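Local atomic coordinates of HpcH/HpaI aldolase/citrate lyase family protein (Burkholderia cenocepacia, PDB entry 4MF4), a protein that belongs to the HpcH/HpaI aldolase/citrate lyase family and folds as a TIM barrel, its chain assembling with five further copies. Residues V183-V188 with G223-I228; T103-C108 with I162-S167; D172-I177 with A213-A218. All coordinates share one frame; numbering follows the deposited sequence.

Contact 1 (V183-V188 with G223-I228); sequences VDCLFV and GVAVGI
Strands 185-188 and 225-228 run parallel, their axes 4.4 Å apart at closest and turned by 24°, in a register that sets L186 beside V226, F187 beside G227 and V188 beside I228. Three backbone bonds join them. L186 N donates to A225 O and G227 N to L186 O at 2.7 Å, both nearly straight and in the plane of the accepting carbonyl; V188 N reaches G227 O from 39° above its plane. At the D184/A225 end one water spans the gap, donating to D184 O and accepting from A225 N. On the face carrying C185, A225 and F187, the C185 sulfur lies anti to its backbone N (chi1 -176°) and leans across the neighbouring strand, 3.7 Å from G227 N. The F187 ring, also anti to its N, reaches over the backbone of 227-228, so that I228 N lies over one ring face, 3.7 Å from F187 CE2. G227 has no side chain, and the F187 ring lies close against the main chain there. The other face is aliphatic. V226 CG1 sits 3.4 Å from L186 O, V188 CB meets I228 CG1 at 4.2 Å, and V224 CG1 touches L186 CG. G223, with positive phi, is the C' residue of a Schellman motif that ends helix 206-222 and turns the chain into its strand. These are neighbouring strands of the closed eight-stranded TIM barrel: F187 and C185 meet L246 of strand 246-251 on the inner side, V188, V226 and I228 pack outward against helix 206-222, and strand 160-165 continues the sheet beyond 185-188.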
loop_
_atom_site.group_PDB
_atom_site.type_symbol
_atom_site.label_atom_id
_atom_site.label_comp_id
_atom_site.label_asym_id
_atom_site.label_seq_id
_atom_site.Cartn_x
_atom_site.Cartn_y
_atom_site.Cartn_z
ATOM N N VAL A 183 -34.268 11.436 -6.247
ATOM C CA VAL A 183 -34.196 10.046 -5.775
ATOM C C VAL A 183 -34.486 9.127 -6.961
ATOM O O VAL A 183 -35.597 9.111 -7.479
ATOM C CB VAL A 183 -35.200 9.761 -4.628
ATOM C CG1 VAL A 183 -35.368 8.254 -4.377
ATOM C CG2 VAL A 183 -34.738 10.455 -3.375
ATOM N N ASP A 184 -33.491 8.376 -7.424
ATOM C CA ASP A 184 -33.666 7.549 -8.641
ATOM C C ASP A 184 -34.006 6.093 -8.284
ATOM O O ASP A 184 -34.440 5.337 -9.143
ATOM C CB ASP A 184 -32.416 7.571 -9.521
ATOM C CG ASP A 184 -31.983 8.992 -9.910
ATOM O OD1 ASP A 184 -32.831 9.751 -10.475
ATOM O OD2 ASP A 184 -30.821 9.368 -9.616
ATOM N N CYS A 185 -33.824 5.685 -7.025
ATOM C CA CYS A 185 -34.117 4.318 -6.656
ATOM C C CYS A 185 -34.296 4.195 -5.161
ATOM O O CYS A 185 -33.529 4.795 -4.432
ATOM C CB CYS A 185 -32.924 3.442 -7.048
ATOM S SG CYS A 185 -33.193 1.665 -6.761
ATOM N N LEU A 186 -35.249 3.384 -4.709
ATOM C CA LEU A 186 -35.389 3.080 -3.292
ATOM C C LEU A 186 -34.754 1.725 -3.095
ATOM O O LEU A 186 -35.123 0.790 -3.800
ATOM C CB LEU A 186 -36.855 2.998 -2.866
ATOM C CG LEU A 186 -37.750 4.186 -3.127
ATOM C CD1 LEU A 186 -39.220 3.837 -2.887
ATOM C CD2 LEU A 186 -37.299 5.365 -2.296
ATOM N N PHE A 187 -33.839 1.578 -2.131
ATOM C CA PHE A 187 -33.188 0.275 -1.958
ATOM C C PHE A 187 -33.519 -0.358 -0.609
ATOM O O PHE A 187 -33.338 0.252 0.422
ATOM C CB PHE A 187 -31.686 0.457 -2.141
ATOM C CG PHE A 187 -30.909 -0.832 -2.195
ATOM C CD1 PHE A 187 -30.459 -1.412 -1.042
ATOM C CD2 PHE A 187 -30.585 -1.408 -3.399
ATOM C CE1 PHE A 187 -29.696 -2.555 -1.085
ATOM C CE2 PHE A 187 -29.829 -2.563 -3.459
ATOM C CZ PHE A 187 -29.367 -3.119 -2.301
ATOM N N VAL A 188 -34.050 -1.568 -0.630
ATOM C CA VAL A 188 -34.303 -2.343 0.602
ATOM C C VAL A 188 -33.145 -3.280 0.973
ATOM O O VAL A 188 -32.773 -4.179 0.195
ATOM C CB VAL A 188 -35.592 -3.209 0.422
ATOM C CG1 VAL A 188 -35.912 -3.977 1.694
ATOM C CG2 VAL A 188 -36.787 -2.347 0.047
ATOM N N GLY A 223 -43.608 5.707 -9.597
ATOM C CA GLY A 223 -42.691 5.486 -10.757
ATOM C C GLY A 223 -41.164 5.566 -10.492
ATOM O O GLY A 223 -40.401 5.977 -11.348
ATOM N N VAL A 224 -40.739 5.140 -9.312
ATOM C CA VAL A 224 -39.348 5.114 -8.910
ATOM C C VAL A 224 -38.948 3.643 -8.757
ATOM O O VAL A 224 -39.642 2.836 -8.096
ATOM C CB VAL A 224 -39.193 5.853 -7.562
ATOM C CG1 VAL A 224 -37.737 5.795 -7.085
ATOM C CG2 VAL A 224 -39.706 7.297 -7.674
ATOM N N ALA A 225 -37.857 3.280 -9.415
ATOM C CA ALA A 225 -37.254 1.977 -9.258
ATOM C C ALA A 225 -37.063 1.563 -7.818
ATOM O O ALA A 225 -36.659 2.370 -6.993
ATOM C CB ALA A 225 -35.901 1.940 -9.941
ATOM N N VAL A 226 -37.355 0.283 -7.531
ATOM C CA VAL A 226 -36.984 -0.284 -6.248
ATOM C C VAL A 226 -35.912 -1.363 -6.377
ATOM O O VAL A 226 -35.943 -2.151 -7.299
ATOM C CB VAL A 226 -38.208 -0.835 -5.539
ATOM C CG1 VAL A 226 -37.855 -1.279 -4.125
ATOM C CG2 VAL A 226 -39.275 0.271 -5.515
ATOM N N GLY A 227 -34.974 -1.356 -5.442
ATOM C CA GLY A 227 -33.882 -2.328 -5.419
ATOM C C GLY A 227 -33.875 -3.093 -4.106
ATOM O O GLY A 227 -34.530 -2.687 -3.151
ATOM N N ILE A 228 -33.067 -4.145 -4.045
ATOM C CA ILE A 228 -33.057 -5.053 -2.920
ATOM C C ILE A 228 -31.793 -5.892 -2.964
ATOM O O ILE A 228 -31.239 -6.182 -4.056
ATOM C CB ILE A 228 -34.338 -5.951 -2.943
ATOM C CG1 ILE A 228 -34.491 -6.734 -1.628
ATOM C CG2 ILE A 228 -34.332 -6.826 -4.158
ATOM C CD1 ILE A 228 -35.872 -7.298 -1.389
HETATM O O HOH W 1 -36.467 5.388 -11.001
#

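Contact 2 (T103-C108 with I162-S167); sequences TLMFPC and IVQVES
I162, with the largest surface buried here, sits at the centre of this parallel pairing of strands 103-106 and 162-165. Its backbone is held at both polar atoms by the neighbouring strand: I162 N donates to L104 O at 2.9 Å, and I162 O accepts from F106 N, each donor nearly along the C=O axis. The same oxygen lies at the edge of the F106 ring, in its plane. The I162 side chain divides its two branches, CD1 crossing obliquely to T103 CG2 at 3.7 Å and CG2 meeting M105 CG at 4.1 Å. M105 runs straight out, anti at chi1 and chi2, which puts its sulfur 3.8 Å from Q164 OE1; the chain bends only beyond it, at chi3 (-50°). Q164 is extended, its CB only 3.2 Å from F106 O, the oxygen that accepts Q164 N; its OE1 is bound by R84. Beyond that last backbone bond a side chain takes part: E166 OE2 takes C108 N at 2.6 Å through its anti lone pair. The E166 carboxylate also has D192 close by, a like charge that could favour a shared or retained proton. These strands are neighbours in the TIM barrel, with strand 80-84 flanking 103-106 and strand 185-188 flanking 160-165; M105 and I162 meet F187 on the inner side, while L104 and F106 pack outward on helix 90-98.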
loop_
_atom_site.group_PDB
_atom_site.type_symbol
_atom_site.label_atom_id
_atom_site.label_comp_id
_atom_site.label_asym_id
_atom_site.label_seq_id
_atom_site.Cartn_x
_atom_site.Cartn_y
_atom_site.Cartn_z
ATOM N N THR A 103 -22.962 6.831 -9.642
ATOM C CA THR A 103 -24.147 6.328 -8.967
ATOM C C THR A 103 -23.753 6.045 -7.512
ATOM O O THR A 103 -22.806 5.293 -7.235
ATOM C CB THR A 103 -24.721 5.068 -9.643
ATOM O OG1 THR A 103 -25.003 5.313 -11.034
ATOM C CG2 THR A 103 -25.967 4.611 -8.927
ATOM N N LEU A 104 -24.455 6.677 -6.589
ATOM C CA LEU A 104 -24.151 6.578 -5.172
ATOM C C LEU A 104 -25.324 5.997 -4.418
ATOM O O LEU A 104 -26.502 6.342 -4.715
ATOM C CB LEU A 104 -23.884 7.957 -4.621
ATOM C CG LEU A 104 -22.620 8.664 -5.031
ATOM C CD1 LEU A 104 -22.433 9.891 -4.137
ATOM C CD2 LEU A 104 -21.437 7.728 -4.982
ATOM N N MET A 105 -25.024 5.110 -3.473
ATOM C CA MET A 105 -26.020 4.591 -2.564
ATOM C C MET A 105 -25.777 5.187 -1.169
ATOM O O MET A 105 -24.662 5.128 -0.643
ATOM C CB MET A 105 -25.977 3.061 -2.483
ATOM C CG MET A 105 -27.121 2.507 -1.631
ATOM S SD MET A 105 -27.138 0.720 -1.498
ATOM C CE MET A 105 -27.012 0.218 -3.199
ATOM N N PHE A 106 -26.830 5.748 -0.570
ATOM C CA PHE A 106 -26.773 6.301 0.798
ATOM C C PHE A 106 -27.486 5.366 1.797
ATOM O O PHE A 106 -28.678 5.008 1.614
ATOM C CB PHE A 106 -27.449 7.672 0.808
ATOM C CG PHE A 106 -26.699 8.707 0.073
ATOM C CD1 PHE A 106 -26.804 8.814 -1.304
ATOM C CD2 PHE A 106 -25.837 9.555 0.756
ATOM C CE1 PHE A 106 -26.110 9.799 -1.990
ATOM C CE2 PHE A 106 -25.132 10.519 0.083
ATOM C CZ PHE A 106 -25.268 10.638 -1.309
ATOM N N PRO A 107 -26.775 4.952 2.844
ATOM C CA PRO A 107 -27.346 4.089 3.856
ATOM C C PRO A 107 -28.291 4.864 4.750
ATOM O O PRO A 107 -28.260 6.081 4.778
ATOM C CB PRO A 107 -26.135 3.629 4.670
ATOM C CG PRO A 107 -25.066 4.591 4.431
ATOM C CD PRO A 107 -25.365 5.303 3.117
ATOM N N CYS A 108 -29.088 4.163 5.527
ATOM C CA CYS A 108 -29.783 4.845 6.619
ATOM C C CYS A 108 -30.549 6.114 6.208
ATOM O O CYS A 108 -30.364 7.158 6.838
ATOM C CB CYS A 108 -28.758 5.330 7.681
ATOM S SG CYS A 108 -27.550 4.164 8.352
ATOM N N ILE A 162 -29.321 6.590 -5.077
ATOM C CA ILE A 162 -30.050 5.455 -4.507
ATOM C C ILE A 162 -30.085 5.637 -2.979
ATOM O O ILE A 162 -29.022 5.806 -2.320
ATOM C CB ILE A 162 -29.355 4.112 -4.802
ATOM C CG1 ILE A 162 -29.100 3.943 -6.297
ATOM C CG2 ILE A 162 -30.209 2.958 -4.276
ATOM C CD1 ILE A 162 -28.273 2.732 -6.686
ATOM N N VAL A 163 -31.297 5.621 -2.417
ATOM C CA VAL A 163 -31.481 5.770 -0.961
ATOM C C VAL A 163 -31.870 4.421 -0.344
ATOM O O VAL A 163 -32.802 3.757 -0.802
ATOM C CB VAL A 163 -32.497 6.857 -0.607
ATOM C CG1 VAL A 163 -31.959 8.201 -1.076
ATOM C CG2 VAL A 163 -33.879 6.630 -1.206
ATOM N N GLN A 164 -31.141 4.019 0.679
ATOM C CA GLN A 164 -31.435 2.781 1.317
ATOM C C GLN A 164 -32.471 3.041 2.411
ATOM O O GLN A 164 -32.266 3.889 3.274
ATOM C CB GLN A 164 -30.140 2.156 1.844
ATOM C CG GLN A 164 -30.318 0.743 2.305
ATOM C CD GLN A 164 -28.979 -0.032 2.481
ATOM O OE1 GLN A 164 -27.884 0.482 2.232
ATOM N NE2 GLN A 164 -29.090 -1.249 2.959
ATOM N N VAL A 165 -33.597 2.333 2.351
ATOM C CA VAL A 165 -34.671 2.523 3.324
ATOM C C VAL A 165 -34.616 1.319 4.258
ATOM O O VAL A 165 -34.897 0.199 3.867
ATOM C CB VAL A 165 -36.033 2.651 2.642
ATOM C CG1 VAL A 165 -37.119 2.927 3.672
ATOM C CG2 VAL A 165 -36.009 3.769 1.616
ATOM N N GLU A 166 -34.225 1.531 5.487
ATOM C CA GLU A 166 -33.871 0.369 6.290
ATOM C C GLU A 166 -34.198 0.492 7.757
ATOM O O GLU A 166 -33.621 -0.216 8.580
ATOM C CB GLU A 166 -32.396 -0.021 6.069
ATOM C CG GLU A 166 -31.373 1.016 6.475
ATOM C CD GLU A 166 -29.987 0.684 5.918
ATOM O OE1 GLU A 166 -29.804 -0.497 5.514
ATOM O OE2 GLU A 166 -29.098 1.587 5.873
ATOM N N SER A 167 -35.205 1.307 8.048
ATOM C CA SER A 167 -35.669 1.559 9.374
ATOM C C SER A 167 -37.172 1.654 9.376
ATOM O O SER A 167 -37.798 1.883 8.337
ATOM C CB SER A 167 -35.125 2.909 9.772
ATOM O OG SER A 167 -35.449 3.818 8.721
#

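Contact 3 (D172-I177 with A213-A218); sequences DEVERI and ARVLAA
Helical elements that surround the TIM barrel meet here: the end of helix 168-172 and the start of helix 174-178 join the middle of helix 206-222 through a salt-bridge network of D172, E175 and R214. R214 stretches from its helix with the chain extended from CG to NE and presents the guanidinium side-on to E175. R214 NH2 donates to E175 OE1 at 2.9 Å, almost straight at 173°, and R214 NE to E175 OE2 at the same distance; both oxygens use their syn lone pairs. The carboxylate and guanidinium planes are 28° apart, so the fork is nearly coplanar. E175 reaches it by a bend at chi2 (83°). D172 supplies a second, longer salt bridge, its OD1 3.5 Å from R214 NH1, and the D172 main chain passes over one face of the guanidinium. The two acidic groups thus share one positive charge, which probably keeps both carboxylates ionised. A water donates to E175 OE2 and to R214 O, so OE2 has two donors and the carbonyl of R214 a partner besides A218 N. Within 172-177, R176 NH1 pairs with E173 OE2 as a separate salt bridge. Beneath the polar fork the contact turns apolar and buried: V174 touches L186 of the barrel wall, V215 packs on V188, and V174 CG2 approaches V215 CG1 at 4.2 Å. The closest apolar touch is V174 CG1 on A218 CB, at 3.7 Å.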
loop_
_atom_site.group_PDB
_atom_site.type_symbol
_atom_site.label_atom_id
_atom_site.label_comp_id
_atom_site.label_asym_id
_atom_site.label_seq_id
_atom_site.Cartn_x
_atom_site.Cartn_y
_atom_site.Cartn_z
ATOM N N ASP A 172 -42.278 4.396 7.305
ATOM C CA ASP A 172 -43.441 5.284 7.476
ATOM C C ASP A 172 -43.361 6.503 6.545
ATOM O O ASP A 172 -44.385 7.034 6.129
ATOM C CB ASP A 172 -43.568 5.758 8.924
ATOM C CG ASP A 172 -43.890 4.628 9.885
ATOM O OD1 ASP A 172 -44.859 3.866 9.646
ATOM O OD2 ASP A 172 -43.173 4.505 10.894
ATOM N N GLU A 173 -42.136 6.906 6.201
ATOM C CA GLU A 173 -41.875 8.096 5.437
ATOM C C GLU A 173 -41.644 7.789 3.962
ATOM O O GLU A 173 -41.345 8.688 3.196
ATOM C CB GLU A 173 -40.614 8.802 6.038
ATOM C CG GLU A 173 -40.827 9.508 7.380
ATOM C CD GLU A 173 -41.591 10.824 7.211
ATOM O OE1 GLU A 173 -41.297 11.805 7.908
ATOM O OE2 GLU A 173 -42.447 10.906 6.330
ATOM N N VAL A 174 -41.829 6.536 3.544
ATOM C CA VAL A 174 -41.318 6.079 2.256
ATOM C C VAL A 174 -42.005 6.684 1.035
ATOM O O VAL A 174 -41.370 6.895 0.011
ATOM C CB VAL A 174 -41.292 4.558 2.129
ATOM C CG1 VAL A 174 -42.697 3.993 1.997
ATOM C CG2 VAL A 174 -40.460 4.157 0.896
ATOM N N GLU A 175 -43.291 6.998 1.133
ATOM C CA GLU A 175 -43.959 7.627 0.006
ATOM C C GLU A 175 -43.379 9.050 -0.206
ATOM O O GLU A 175 -43.129 9.454 -1.322
ATOM C CB GLU A 175 -45.495 7.619 0.185
ATOM C CG GLU A 175 -46.083 6.186 0.273
ATOM C CD GLU A 175 -46.019 5.540 1.668
ATOM O OE1 GLU A 175 -45.630 6.217 2.666
ATOM O OE2 GLU A 175 -46.367 4.325 1.797
ATOM N N ARG A 176 -43.134 9.783 0.859
ATOM C CA ARG A 176 -42.553 11.142 0.729
ATOM C C ARG A 176 -41.057 11.092 0.329
ATOM O O ARG A 176 -40.548 12.010 -0.335
ATOM C CB ARG A 176 -42.716 11.908 2.045
ATOM C CG ARG A 176 -44.171 12.206 2.446
ATOM C CD ARG A 176 -44.272 12.478 3.950
ATOM N NE ARG A 176 -43.900 13.863 4.280
ATOM C CZ ARG A 176 -43.230 14.271 5.372
ATOM N NH1 ARG A 176 -42.779 13.422 6.286
ATOM N NH2 ARG A 176 -42.977 15.559 5.529
ATOM N N ILE A 177 -40.336 10.055 0.787
ATOM C CA ILE A 177 -38.969 9.814 0.297
ATOM C C ILE A 177 -38.977 9.560 -1.214
ATOM O O ILE A 177 -38.213 10.161 -1.959
ATOM C CB ILE A 177 -38.295 8.660 1.039
ATOM C CG1 ILE A 177 -38.058 9.082 2.494
ATOM C CG2 ILE A 177 -36.968 8.285 0.367
ATOM C CD1 ILE A 177 -37.690 7.953 3.413
ATOM N N ALA A 213 -42.949 -4.924 1.441
ATOM C CA ALA A 213 -44.043 -4.782 0.483
ATOM C C ALA A 213 -44.435 -3.307 0.364
ATOM O O ALA A 213 -44.636 -2.813 -0.752
ATOM C CB ALA A 213 -45.245 -5.657 0.906
ATOM N N ARG A 214 -44.507 -2.591 1.499
ATOM C CA ARG A 214 -44.811 -1.166 1.470
ATOM C C ARG A 214 -43.814 -0.355 0.669
ATOM O O ARG A 214 -44.200 0.524 -0.099
ATOM C CB ARG A 214 -44.974 -0.559 2.882
ATOM C CG ARG A 214 -45.445 0.889 2.838
ATOM C CD ARG A 214 -45.755 1.441 4.218
ATOM N NE ARG A 214 -45.839 2.905 4.231
ATOM C CZ ARG A 214 -46.040 3.626 5.327
ATOM N NH1 ARG A 214 -46.175 3.044 6.513
ATOM N NH2 ARG A 214 -46.123 4.934 5.234
ATOM N N VAL A 215 -42.529 -0.652 0.829
ATOM C CA VAL A 215 -41.498 0.108 0.140
ATOM C C VAL A 215 -41.598 -0.128 -1.376
ATOM O O VAL A 215 -41.567 0.803 -2.195
ATOM C CB VAL A 215 -40.079 -0.310 0.661
ATOM C CG1 VAL A 215 -39.002 0.347 -0.167
ATOM C CG2 VAL A 215 -39.906 0.077 2.121
ATOM N N LEU A 216 -41.686 -1.394 -1.759
ATOM C CA LEU A 216 -41.894 -1.743 -3.183
ATOM C C LEU A 216 -43.120 -1.043 -3.794
ATOM O O LEU A 216 -43.065 -0.515 -4.924
ATOM C CB LEU A 216 -42.024 -3.266 -3.322
ATOM C CG LEU A 216 -42.378 -3.839 -4.706
ATOM C CD1 LEU A 216 -41.256 -3.474 -5.674
ATOM C CD2 LEU A 216 -42.562 -5.347 -4.662
ATOM N N ALA A 217 -44.234 -1.057 -3.059
ATOM C CA ALA A 217 -45.487 -0.473 -3.543
ATOM C C ALA A 217 -45.343 1.013 -3.663
ATOM O O ALA A 217 -45.837 1.635 -4.616
ATOM C CB ALA A 217 -46.637 -0.825 -2.611
ATOM N N ALA A 218 -44.648 1.611 -2.701
ATOM C CA ALA A 218 -44.390 3.063 -2.802
ATOM C C ALA A 218 -43.644 3.429 -4.077
ATOM O O ALA A 218 -43.949 4.412 -4.753
ATOM C CB ALA A 218 -43.651 3.569 -1.582
HETATM O O HOH W 2 -46.534 2.057 -0.100
#

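Contacts 1 and 2 belong to the buried barrel wall and contact 3 to the helical layer outside it. The first two share a sheet: strands 160-165 and 185-188 are neighbours, so F187 N and O probably bond V163 O and V165 N, and F187 CB packs on I162 CG2. Contact 3 lies over the outer side of that wall, where V215 CG1 meets V188 CG2 and I177 CG2 meets V163 CG2; its helices precede strands 185-188 and 225-230 of contact 1. Chemistry follows position: backbone bonds carry both strand pairs, with a carboxylate taking over at one end of contact 2, whereas charged side chains join the partly exposed helices above an apolar base.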